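PDB 4FO0: actin-related protein 8 from Homo sapiens, which binds ATP with low basal ATPase activity, does not polymerize, and is a proposed core component of the chromatin-remodelling complex INO80. Local coordinates for residues 356-361 with 511-516; 84-89 with 322-327; 18-23 with 179-184. One frame throughout, in Å; residues are numbered along the deposited sequence.

The three contacts sample both sides of the nucleotide cleft of an actin fold; two of them touch ATP. Contacts 1 and 3 reach it at its two ends: 511-516 lies by the adenine and 18-23 by the phosphates. Their centres stand about 29 Å apart, on opposite sides of the chain's centre. The bound magnesium ion lies about 8 Å from the side chain of Pro22 and about 12 Å from that of Leu511. Contact 2 does not touch the nucleotide. It adjoins contact 1, with centres about 11 Å apart; they touch, with a probable hydrogen bond between His514 O and Leu322 N (2.9 Å) and packing beside it. Contacts 2 and 3 lie about 40 Å apart between centres.

Contact 1 (356-361 with 511-516); sequences QAPMAL and LMFHKA. With ATP (adenosine-5'-triphosphate), chain C.
Pro358 and Phe513 meet in a CH-pi contact at the adenine end of the nucleotide site of this actin fold, where the position of the loop after strand 503-507 is consistent with the adenosine motif of the actin superfamily. Pro358 CB stands over the middle of the phenyl face, 4.0 Å from the centroid of the Phe513 ring and only 4° off its normal. On the opposite face the ligand arrives differently: adenine presents its C2 edge, with ATP C2 3.7 Å from Phe513 CE1 and displaced toward the rim, and the two planes are nearly perpendicular. The phenyl group is thus a wall between Pro358 and the base. Its CG lies opposite the carbonyl carbon (chi1 -52°), which swings the ring out of the loop toward helix 353-359.

Leu361 approaches the same ring obliquely, its CD1 4.2 Å from Phe513 CE2. That methyl also touches CD1 of Leu511, the two leucines sliding past one another in opposite directions. An alanine in place of Phe513 would probably open a gap between Pro358 and adenine C2 and leave that edge of the base without its aromatic neighbour.

Met512, next in the loop, sets its CB over a face of the base, 3.6 Å from ATP C6. Cys320 and Leu322 also touch Pro358, while Val283 of helix 280-293 packs on Leu361. All four residues that carry the contact between the segments are buried, and the joint is wholly apolar. The loop then folds into a type II turn with Lys515 at positive phi, right before helix 516-527, and is closed by Ala516 N donating to Phe513 O at 3.0 Å.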
loop_
_atom_site.group_PDB
_atom_site.type_symbol
_atom_site.label_atom_id
_atom_site.label_comp_id
_atom_site.label_asym_id
_atom_site.label_seq_id
_atom_site.Cartn_x
_atom_site.Cartn_y
_atom_site.Cartn_z
ATOM N N GLN A 356 -18.445 -4.766 -6.866
ATOM C CA GLN A 356 -18.634 -5.044 -5.454
ATOM C C GLN A 356 -17.331 -4.997 -4.658
ATOM O O GLN A 356 -17.255 -4.339 -3.619
ATOM C CB GLN A 356 -19.297 -6.405 -5.273
ATOM C CG GLN A 356 -20.714 -6.468 -5.814
ATOM C CD GLN A 356 -21.237 -7.885 -5.843
ATOM O OE1 GLN A 356 -20.628 -8.767 -6.445
ATOM N NE2 GLN A 356 -22.343 -8.122 -5.166
ATOM N N ALA A 357 -16.310 -5.698 -5.142
ATOM C CA ALA A 357 -15.080 -5.872 -4.382
ATOM C C ALA A 357 -14.381 -4.550 -4.011
ATOM O O ALA A 357 -14.031 -4.335 -2.857
ATOM C CB ALA A 357 -14.139 -6.788 -5.130
ATOM N N PRO A 358 -14.158 -3.672 -4.997
ATOM C CA PRO A 358 -13.518 -2.377 -4.722
ATOM C C PRO A 358 -14.354 -1.545 -3.766
ATOM O O PRO A 358 -13.808 -0.779 -2.977
ATOM C CB PRO A 358 -13.491 -1.687 -6.094
ATOM C CG PRO A 358 -13.641 -2.786 -7.080
ATOM C CD PRO A 358 -14.406 -3.898 -6.430
ATOM N N MET A 359 -15.673 -1.685 -3.846
ATOM C CA MET A 359 -16.565 -0.938 -2.969
ATOM C C MET A 359 -16.577 -1.442 -1.533
ATOM O O MET A 359 -17.171 -0.806 -0.673
ATOM C CB MET A 359 -17.987 -0.946 -3.504
ATOM C CG MET A 359 -18.170 -0.075 -4.716
ATOM S SD MET A 359 -19.905 0.062 -5.127
ATOM C CE MET A 359 -20.596 0.359 -3.500
ATOM N N ALA A 360 -15.940 -2.576 -1.262
ATOM C CA ALA A 360 -15.819 -3.003 0.122
ATOM C C ALA A 360 -14.910 -2.040 0.885
ATOM O O ALA A 360 -14.939 -2.005 2.113
ATOM C CB ALA A 360 -15.322 -4.407 0.222
ATOM N N LEU A 361 -14.116 -1.249 0.160
ATOM C CA LEU A 361 -13.331 -0.178 0.788
ATOM C C LEU A 361 -14.237 0.841 1.474
ATOM O O LEU A 361 -13.824 1.516 2.409
ATOM C CB LEU A 361 -12.428 0.527 -0.226
ATOM C CG LEU A 361 -11.264 -0.327 -0.716
ATOM C CD1 LEU A 361 -10.579 0.353 -1.871
ATOM C CD2 LEU A 361 -10.276 -0.598 0.427
ATOM N N LEU A 511 -6.239 2.454 -4.371
ATOM C CA LEU A 511 -7.475 2.936 -4.978
ATOM C C LEU A 511 -7.277 3.282 -6.452
ATOM O O LEU A 511 -7.892 4.202 -6.973
ATOM C CB LEU A 511 -8.062 4.117 -4.192
ATOM C CG LEU A 511 -9.583 4.287 -4.261
ATOM C CD1 LEU A 511 -10.303 3.256 -3.391
ATOM C CD2 LEU A 511 -9.969 5.682 -3.845
ATOM N N MET A 512 -6.438 2.508 -7.132
ATOM C CA MET A 512 -6.152 2.773 -8.532
ATOM C C MET A 512 -7.163 2.181 -9.518
ATOM O O MET A 512 -6.819 1.814 -10.634
ATOM C CB MET A 512 -4.709 2.394 -8.865
ATOM C CG MET A 512 -3.732 3.535 -8.559
ATOM S SD MET A 512 -1.990 3.173 -8.853
ATOM C CE MET A 512 -2.018 2.459 -10.496
ATOM N N PHE A 513 -8.424 2.140 -9.113
ATOM C CA PHE A 513 -9.484 1.625 -9.969
ATOM C C PHE A 513 -10.056 2.661 -10.922
ATOM O O PHE A 513 -10.136 3.846 -10.615
ATOM C CB PHE A 513 -10.617 1.077 -9.129
ATOM C CG PHE A 513 -10.175 0.101 -8.114
ATOM C CD1 PHE A 513 -9.942 -1.211 -8.465
ATOM C CD2 PHE A 513 -9.991 0.492 -6.800
ATOM C CE1 PHE A 513 -9.535 -2.129 -7.519
ATOM C CE2 PHE A 513 -9.590 -0.416 -5.853
ATOM C CZ PHE A 513 -9.358 -1.735 -6.211
ATOM N N HIS A 514 -10.476 2.182 -12.078
ATOM C CA HIS A 514 -11.108 3.011 -13.081
ATOM C C HIS A 514 -12.343 3.709 -12.485
ATOM O O HIS A 514 -13.187 3.065 -11.839
ATOM C CB HIS A 514 -11.453 2.123 -14.281
ATOM C CG HIS A 514 -12.050 2.859 -15.433
ATOM N ND1 HIS A 514 -13.382 2.746 -15.775
ATOM C CD2 HIS A 514 -11.498 3.707 -16.332
ATOM C CE1 HIS A 514 -13.625 3.498 -16.834
ATOM N NE2 HIS A 514 -12.500 4.095 -17.189
ATOM N N LYS A 515 -12.421 5.025 -12.688
ATOM C CA LYS A 515 -13.513 5.872 -12.183
ATOM C C LYS A 515 -13.457 6.126 -10.677
ATOM O O LYS A 515 -14.412 6.628 -10.080
ATOM C CB LYS A 515 -14.891 5.312 -12.558
ATOM C CG LYS A 515 -15.191 5.361 -14.040
ATOM C CD LYS A 515 -14.984 6.753 -14.582
ATOM C CE LYS A 515 -15.508 6.883 -16.015
ATOM N NZ LYS A 515 -15.402 8.283 -16.549
ATOM N N ALA A 516 -12.340 5.792 -10.054
ATOM C CA ALA A 516 -12.271 5.932 -8.615
ATOM C C ALA A 516 -12.466 7.398 -8.194
ATOM O O ALA A 516 -13.214 7.689 -7.256
ATOM C CB ALA A 516 -10.971 5.369 -8.089
HETATM P PG ATP C . 0.990 0.003 2.645
HETATM O O1G ATP C . 0.950 1.449 2.235
HETATM O O2G ATP C . 2.102 -0.367 3.597
HETATM O O3G ATP C . -0.344 -0.602 3.029
HETATM P PB ATP C . 2.323 -0.294 0.080
HETATM O O1B ATP C . 3.131 -1.518 -0.257
HETATM O O2B ATP C . 2.939 1.084 0.277
HETATM O O3B ATP C . 1.378 -0.763 1.294
HETATM P PA ATP C . 1.238 0.517 -2.432
HETATM O O1A ATP C . 2.397 -0.103 -3.168
HETATM O O2A ATP C . 1.073 2.011 -2.321
HETATM O O3A ATP C . 1.139 -0.185 -0.999
HETATM O "O5'" ATP C . -0.093 -0.068 -3.091
HETATM C "C5'" ATP C . -0.166 -1.473 -3.272
HETATM C "C4'" ATP C . -1.585 -1.828 -3.641
HETATM O "O4'" ATP C . -1.910 -1.116 -4.826
HETATM C "C3'" ATP C . -1.764 -3.304 -3.956
HETATM O "O3'" ATP C . -2.896 -3.814 -3.245
HETATM C "C2'" ATP C . -2.023 -3.334 -5.442
HETATM O "O2'" ATP C . -2.888 -4.390 -5.834
HETATM C "C1'" ATP C . -2.683 -1.992 -5.637
HETATM N N9 ATP C . -2.706 -1.620 -7.059
HETATM C C8 ATP C . -1.640 -1.364 -7.830
HETATM N N7 ATP C . -2.026 -1.064 -9.093
HETATM C C5 ATP C . -3.363 -1.126 -9.130
HETATM C C6 ATP C . -4.398 -0.933 -10.158
HETATM N N6 ATP C . -4.037 -0.592 -11.421
HETATM N N1 ATP C . -5.693 -1.104 -9.783
HETATM C C2 ATP C . -6.046 -1.443 -8.528
HETATM N N3 ATP C . -5.144 -1.645 -7.544
HETATM C C4 ATP C . -3.814 -1.500 -7.783
#

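Contact 2 (84-89 with 322-327); sequences QAIWSK and LDQDIS
Gln324 reaches across to the last turn of helix 71-88 and lays its amide against the backbone of Ile86 and Lys89. The shape of its chain makes this possible. CG lies opposite the carbonyl carbon, and a bend at chi2 (-65°) brings the amide round to the carbonyl end of the helix. There NE2 gives a weak hydrogen bond to Ile86 O, 3.2 Å long with a poorly aligned N-H...O angle of 127°. The same carbonyl takes the backbone N of Lys89, so two donors share one oxygen at the helix terminus. Gln324 NE2 also comes near Lys89 O, but the angle there is too poor for a bond. An N-H donor would probably be favoured at this carbonyl-rich helix end, although the bond itself is modest.

The aliphatic parts complete the fit. Lys89 is fully extended, its CG anti to the backbone N, and this rod of methylenes crosses the Gln324 chain obliquely, CG, CD and CE all touching Gln324 CG. On the other branch of the contact, Ile86 CG2 approaches Gln324 OE1 at 3.9 Å, a simple van der Waals neighbour.

The turn in which Gln324 sits sets the start of its side chain. Asp323 forms an Asx turn, OD1 accepting from Asp325 N at 2.8 Å from above the carboxylate plane, and a type I beta turn from Asp323 to Ile326 carries Gln324 at its second position. Further out, Arg97 bonds to Ile326 O. The whole joins the end of helix 71-88 to the loop between helix 306-319 and strand 330-336; helix 353-359 packs beside it, with Met359 on Ile86 and Leu355 on Gln324, and helix 516-527 sends Phe519 and His522 against Lys89.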
loop_
_atom_site.group_PDB
_atom_site.type_symbol
_atom_site.label_atom_id
_atom_site.label_comp_id
_atom_site.label_asym_id
_atom_site.label_seq_id
_atom_site.Cartn_x
_atom_site.Cartn_y
_atom_site.Cartn_z
ATOM N N GLN A 84 -26.710 -2.355 -1.727
ATOM C CA GLN A 84 -27.703 -1.312 -1.533
ATOM C C GLN A 84 -27.214 0.012 -2.100
ATOM O O GLN A 84 -27.975 0.764 -2.718
ATOM C CB GLN A 84 -28.033 -1.161 -0.049
ATOM C CG GLN A 84 -28.961 0.006 0.237
ATOM C CD GLN A 84 -29.103 0.296 1.710
ATOM O OE1 GLN A 84 -29.074 -0.608 2.547
ATOM N NE2 GLN A 84 -29.250 1.569 2.037
ATOM N N ALA A 85 -25.932 0.279 -1.878
ATOM C CA ALA A 85 -25.276 1.464 -2.401
ATOM C C ALA A 85 -25.174 1.428 -3.915
ATOM O O ALA A 85 -25.192 2.465 -4.566
ATOM C CB ALA A 85 -23.888 1.601 -1.787
ATOM N N ILE A 86 -25.037 0.233 -4.476
ATOM C CA ILE A 86 -24.893 0.101 -5.919
ATOM C C ILE A 86 -26.217 0.426 -6.609
ATOM O O ILE A 86 -26.285 1.258 -7.520
ATOM C CB ILE A 86 -24.437 -1.314 -6.306
ATOM C CG1 ILE A 86 -22.977 -1.534 -5.908
ATOM C CG2 ILE A 86 -24.606 -1.551 -7.790
ATOM C CD1 ILE A 86 -22.484 -2.962 -6.175
ATOM N N TRP A 87 -27.260 -0.256 -6.154
ATOM C CA TRP A 87 -28.632 -0.034 -6.588
ATOM C C TRP A 87 -29.062 1.419 -6.437
ATOM O O TRP A 87 -29.670 1.995 -7.331
ATOM C CB TRP A 87 -29.561 -0.895 -5.734
ATOM C CG TRP A 87 -30.985 -0.850 -6.166
ATOM C CD1 TRP A 87 -32.031 -0.305 -5.485
ATOM C CD2 TRP A 87 -31.528 -1.376 -7.386
ATOM N NE1 TRP A 87 -33.190 -0.463 -6.199
ATOM C CE2 TRP A 87 -32.910 -1.123 -7.368
ATOM C CE3 TRP A 87 -30.978 -2.044 -8.485
ATOM C CZ2 TRP A 87 -33.752 -1.505 -8.417
ATOM C CZ3 TRP A 87 -31.815 -2.432 -9.517
ATOM C CH2 TRP A 87 -33.186 -2.156 -9.478
ATOM N N SER A 88 -28.760 1.989 -5.278
ATOM C CA SER A 88 -29.155 3.342 -4.954
ATOM C C SER A 88 -28.629 4.377 -5.955
ATOM O O SER A 88 -29.231 5.426 -6.139
ATOM C CB SER A 88 -28.708 3.681 -3.532
ATOM O OG SER A 88 -27.869 4.823 -3.531
ATOM N N LYS A 89 -27.512 4.077 -6.601
ATOM C CA LYS A 89 -26.878 5.016 -7.519
ATOM C C LYS A 89 -27.309 4.735 -8.948
ATOM O O LYS A 89 -27.072 3.655 -9.476
ATOM C CB LYS A 89 -25.359 4.917 -7.398
ATOM C CG LYS A 89 -24.573 5.783 -8.368
ATOM C CD LYS A 89 -23.087 5.778 -7.986
ATOM C CE LYS A 89 -22.276 6.700 -8.889
ATOM N NZ LYS A 89 -20.896 6.919 -8.402
ATOM N N LEU A 322 -14.640 1.012 -10.418
ATOM C CA LEU A 322 -15.673 1.727 -9.658
ATOM C C LEU A 322 -16.565 2.558 -10.586
ATOM O O LEU A 322 -16.869 3.722 -10.311
ATOM C CB LEU A 322 -15.050 2.618 -8.590
ATOM C CG LEU A 322 -14.417 1.898 -7.406
ATOM C CD1 LEU A 322 -13.509 2.845 -6.627
ATOM C CD2 LEU A 322 -15.493 1.335 -6.507
ATOM N N ASP A 323 -16.981 1.945 -11.686
ATOM C CA ASP A 323 -17.775 2.630 -12.694
ATOM C C ASP A 323 -19.204 2.046 -12.776
ATOM O O ASP A 323 -19.387 0.915 -13.229
ATOM C CB ASP A 323 -17.039 2.503 -14.033
ATOM C CG ASP A 323 -17.747 3.206 -15.175
ATOM O OD1 ASP A 323 -18.884 3.694 -14.978
ATOM O OD2 ASP A 323 -17.159 3.250 -16.285
ATOM N N GLN A 324 -20.212 2.804 -12.336
ATOM C CA GLN A 324 -21.603 2.321 -12.383
ATOM C C GLN A 324 -22.012 1.848 -13.767
ATOM O O GLN A 324 -22.824 0.932 -13.912
ATOM C CB GLN A 324 -22.594 3.406 -11.966
ATOM C CG GLN A 324 -22.757 3.569 -10.489
ATOM C CD GLN A 324 -23.370 2.352 -9.817
ATOM O OE1 GLN A 324 -22.737 1.722 -8.964
ATOM N NE2 GLN A 324 -24.617 2.037 -10.169
ATOM N N ASP A 325 -21.449 2.484 -14.782
ATOM C CA ASP A 325 -21.925 2.302 -16.145
ATOM C C ASP A 325 -21.431 1.032 -16.822
ATOM O O ASP A 325 -21.959 0.636 -17.864
ATOM C CB ASP A 325 -21.623 3.549 -16.975
ATOM C CG ASP A 325 -22.284 4.796 -16.404
ATOM O OD1 ASP A 325 -23.411 4.688 -15.868
ATOM O OD2 ASP A 325 -21.670 5.879 -16.470
ATOM N N ILE A 326 -20.432 0.391 -16.222
ATOM C CA ILE A 326 -19.985 -0.924 -16.664
ATOM C C ILE A 326 -20.830 -1.960 -15.939
ATOM O O ILE A 326 -20.701 -2.142 -14.727
ATOM C CB ILE A 326 -18.500 -1.173 -16.308
ATOM C CG1 ILE A 326 -17.592 -0.158 -16.987
ATOM C CG2 ILE A 326 -18.064 -2.567 -16.711
ATOM C CD1 ILE A 326 -16.123 -0.387 -16.666
ATOM N N SER A 327 -21.698 -2.644 -16.669
ATOM C CA SER A 327 -22.638 -3.546 -16.018
ATOM C C SER A 327 -22.920 -4.750 -16.885
ATOM O O SER A 327 -22.475 -4.818 -18.029
ATOM C CB SER A 327 -23.949 -2.812 -15.729
ATOM O OG SER A 327 -24.595 -2.434 -16.938
#

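Contact 3 (18-23 with 179-184); sequences IVIHPG and VIWSHA. With ATP (adenosine-5'-triphosphate), chain C.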
loop_
_atom_site.group_PDB
_atom_site.type_symbol
_atom_site.label_atom_id
_atom_site.label_comp_id
_atom_site.label_asym_id
_atom_site.label_seq_id
_atom_site.Cartn_x
_atom_site.Cartn_y
_atom_site.Cartn_z
ATOM N N ILE A 18 19.784 9.659 -0.607
ATOM C CA ILE A 18 18.904 8.515 -0.872
ATOM C C ILE A 18 17.535 8.707 -0.223
ATOM O O ILE A 18 17.440 8.969 0.982
ATOM C CB ILE A 18 19.471 7.201 -0.346
ATOM C CG1 ILE A 18 20.812 6.880 -1.001
ATOM C CG2 ILE A 18 18.495 6.081 -0.627
ATOM C CD1 ILE A 18 20.712 6.701 -2.472
ATOM N N VAL A 19 16.477 8.600 -1.023
ATOM C CA VAL A 19 15.121 8.735 -0.498
ATOM C C VAL A 19 14.468 7.366 -0.335
ATOM O O VAL A 19 14.396 6.577 -1.286
ATOM C CB VAL A 19 14.264 9.659 -1.373
ATOM C CG1 VAL A 19 12.827 9.702 -0.873
ATOM C CG2 VAL A 19 14.866 11.056 -1.382
ATOM N N ILE A 20 14.014 7.083 0.883
ATOM C CA ILE A 20 13.503 5.754 1.213
ATOM C C ILE A 20 12.055 5.751 1.688
ATOM O O ILE A 20 11.715 6.329 2.729
ATOM C CB ILE A 20 14.367 5.079 2.267
ATOM C CG1 ILE A 20 15.835 5.147 1.845
ATOM C CG2 ILE A 20 13.909 3.629 2.485
ATOM C CD1 ILE A 20 16.797 4.624 2.892
ATOM N N HIS A 21 11.203 5.095 0.911
ATOM C CA HIS A 21 9.798 4.985 1.266
ATOM C C HIS A 21 9.402 3.526 1.387
ATOM O O HIS A 21 9.075 2.872 0.394
ATOM C CB HIS A 21 8.925 5.642 0.215
ATOM C CG HIS A 21 7.499 5.768 0.629
ATOM N ND1 HIS A 21 6.492 6.109 -0.254
ATOM C CD2 HIS A 21 6.903 5.601 1.835
ATOM C CE1 HIS A 21 5.342 6.151 0.394
ATOM N NE2 HIS A 21 5.562 5.843 1.662
ATOM N N PRO A 22 9.428 3.012 2.613
ATOM C CA PRO A 22 9.052 1.625 2.913
ATOM C C PRO A 22 7.540 1.439 2.790
ATOM O O PRO A 22 6.789 2.392 2.955
ATOM C CB PRO A 22 9.467 1.459 4.376
ATOM C CG PRO A 22 10.222 2.727 4.743
ATOM C CD PRO A 22 9.732 3.783 3.825
ATOM N N GLY A 23 7.112 0.221 2.489
ATOM C CA GLY A 23 5.700 -0.125 2.440
ATOM C C GLY A 23 5.518 -1.567 2.895
ATOM O O GLY A 23 6.484 -2.341 2.956
ATOM N N VAL A 179 19.132 -5.878 5.579
ATOM C CA VAL A 179 19.507 -6.703 4.447
ATOM C C VAL A 179 18.729 -6.308 3.185
ATOM O O VAL A 179 19.313 -6.149 2.112
ATOM C CB VAL A 179 19.334 -8.192 4.753
ATOM C CG1 VAL A 179 19.551 -9.031 3.497
ATOM C CG2 VAL A 179 20.302 -8.605 5.842
ATOM N N ILE A 180 17.416 -6.141 3.311
ATOM C CA ILE A 180 16.614 -5.754 2.158
ATOM C C ILE A 180 17.031 -4.380 1.607
ATOM O O ILE A 180 17.240 -4.227 0.403
ATOM C CB ILE A 180 15.113 -5.772 2.477
ATOM C CG1 ILE A 180 14.654 -7.186 2.841
ATOM C CG2 ILE A 180 14.299 -5.265 1.289
ATOM C CD1 ILE A 180 13.208 -7.236 3.334
ATOM N N TRP A 181 17.161 -3.389 2.480
ATOM C CA TRP A 181 17.530 -2.053 2.038
ATOM C C TRP A 181 18.939 -1.993 1.481
ATOM O O TRP A 181 19.180 -1.331 0.482
ATOM C CB TRP A 181 17.353 -1.015 3.150
ATOM C CG TRP A 181 15.930 -0.833 3.516
ATOM C CD1 TRP A 181 14.873 -1.564 3.052
ATOM C CD2 TRP A 181 15.385 0.124 4.432
ATOM N NE1 TRP A 181 13.709 -1.123 3.618
ATOM C CE2 TRP A 181 13.992 -0.090 4.474
ATOM C CE3 TRP A 181 15.937 1.133 5.227
ATOM C CZ2 TRP A 181 13.142 0.675 5.275
ATOM C CZ3 TRP A 181 15.095 1.895 6.013
ATOM C CH2 TRP A 181 13.711 1.662 6.036
ATOM N N SER A 182 19.873 -2.686 2.120
ATOM C CA SER A 182 21.244 -2.676 1.638
ATOM C C SER A 182 21.355 -3.334 0.268
ATOM O O SER A 182 21.995 -2.797 -0.636
ATOM C CB SER A 182 22.149 -3.352 2.646
ATOM O OG SER A 182 21.930 -2.759 3.912
ATOM N N HIS A 183 20.722 -4.488 0.112
ATOM C CA HIS A 183 20.682 -5.169 -1.179
ATOM C C HIS A 183 20.180 -4.248 -2.298
ATOM O O HIS A 183 20.713 -4.258 -3.404
ATOM C CB HIS A 183 19.812 -6.431 -1.086
ATOM C CG HIS A 183 19.610 -7.127 -2.394
ATOM N ND1 HIS A 183 20.552 -7.972 -2.941
ATOM C CD2 HIS A 183 18.575 -7.096 -3.271
ATOM C CE1 HIS A 183 20.103 -8.436 -4.096
ATOM N NE2 HIS A 183 18.905 -7.922 -4.319
ATOM N N ALA A 184 19.159 -3.447 -2.015
ATOM C CA ALA A 184 18.557 -2.616 -3.056
ATOM C C ALA A 184 19.502 -1.501 -3.478
ATOM O O ALA A 184 19.614 -1.167 -4.655
ATOM C CB ALA A 184 17.263 -2.041 -2.583
HETATM P PG ATP C . 0.990 0.003 2.645
HETATM O O1G ATP C . 0.950 1.449 2.235
HETATM O O2G ATP C . 2.102 -0.367 3.597
HETATM O O3G ATP C . -0.344 -0.602 3.029
HETATM P PB ATP C . 2.323 -0.294 0.080
HETATM O O1B ATP C . 3.131 -1.518 -0.257
HETATM O O2B ATP C . 2.939 1.084 0.277
HETATM O O3B ATP C . 1.378 -0.763 1.294
HETATM P PA ATP C . 1.238 0.517 -2.432
HETATM O O1A ATP C . 2.397 -0.103 -3.168
HETATM O O2A ATP C . 1.073 2.011 -2.321
HETATM O O3A ATP C . 1.139 -0.185 -0.999
HETATM O "O5'" ATP C . -0.093 -0.068 -3.091
HETATM C "C5'" ATP C . -0.166 -1.473 -3.272
HETATM C "C4'" ATP C . -1.585 -1.828 -3.641
HETATM O "O4'" ATP C . -1.910 -1.116 -4.826
HETATM C "C3'" ATP C . -1.764 -3.304 -3.956
HETATM O "O3'" ATP C . -2.896 -3.814 -3.245
HETATM C "C2'" ATP C . -2.023 -3.334 -5.442
HETATM O "O2'" ATP C . -2.888 -4.390 -5.834
HETATM C "C1'" ATP C . -2.683 -1.992 -5.637
HETATM N N9 ATP C . -2.706 -1.620 -7.059
HETATM C C8 ATP C . -1.640 -1.364 -7.830
HETATM N N7 ATP C . -2.026 -1.064 -9.093
HETATM C C5 ATP C . -3.363 -1.126 -9.130
HETATM C C6 ATP C . -4.398 -0.933 -10.158
HETATM N N6 ATP C . -4.037 -0.592 -11.421
HETATM N N1 ATP C . -5.693 -1.104 -9.783
HETATM C C2 ATP C . -6.046 -1.443 -8.528
HETATM N N3 ATP C . -5.144 -1.645 -7.544
HETATM C C4 ATP C . -3.814 -1.500 -7.783
#
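Ile20 and Pro22 receive the six-membered ring of Trp181, which projects from helix 170-187 onto the first strand of the actin fold. Ile20 sets its CG2 methyl over the ring face in a CH-pi contact, 3.9 Å from the centroid and 4° off the normal. Pro22 comes in obliquely: its CG lies 3.6 Å from Trp181 CZ2, and its CB 3.9 Å from the same carbon. The strand and the loop residue after it thus meet the six-membered ring, one over its face, the other obliquely, and no hydrogen bond crosses between the segments.

With CG opposite the carbonyl carbon (chi1 -66°), the indole of Trp181 is carried off the helix to Ile20 and Pro22, and Ile20 CG2, anti to its own backbone N, is the branch that touches. The polar end of the indole is satisfied elsewhere, since Trp181 NE1 is hydrogen-bonded to His42 NE2, and the two rings also meet with their planes at about 50°.

Beyond Pro22 the chain enters the turn that binds phosphate. Gly23 belongs to the ATP pocket, its C 3.7 Å from ATP O2G, and a beta carbon there would collide with O2B; Ser24 and Thr25, next in sequence, bind ATP.

Outside this shell, Leu27 touches both Ile20 and Trp181, and His21, facing the other way, bonds to Glu235. Strand 17-21 pairs with 26-31 antiparallel and with 200-205 parallel, and Trp181 is wedged between this sheet, through Leu203, and helix 211-225, through Met220, Ile221 and Met225.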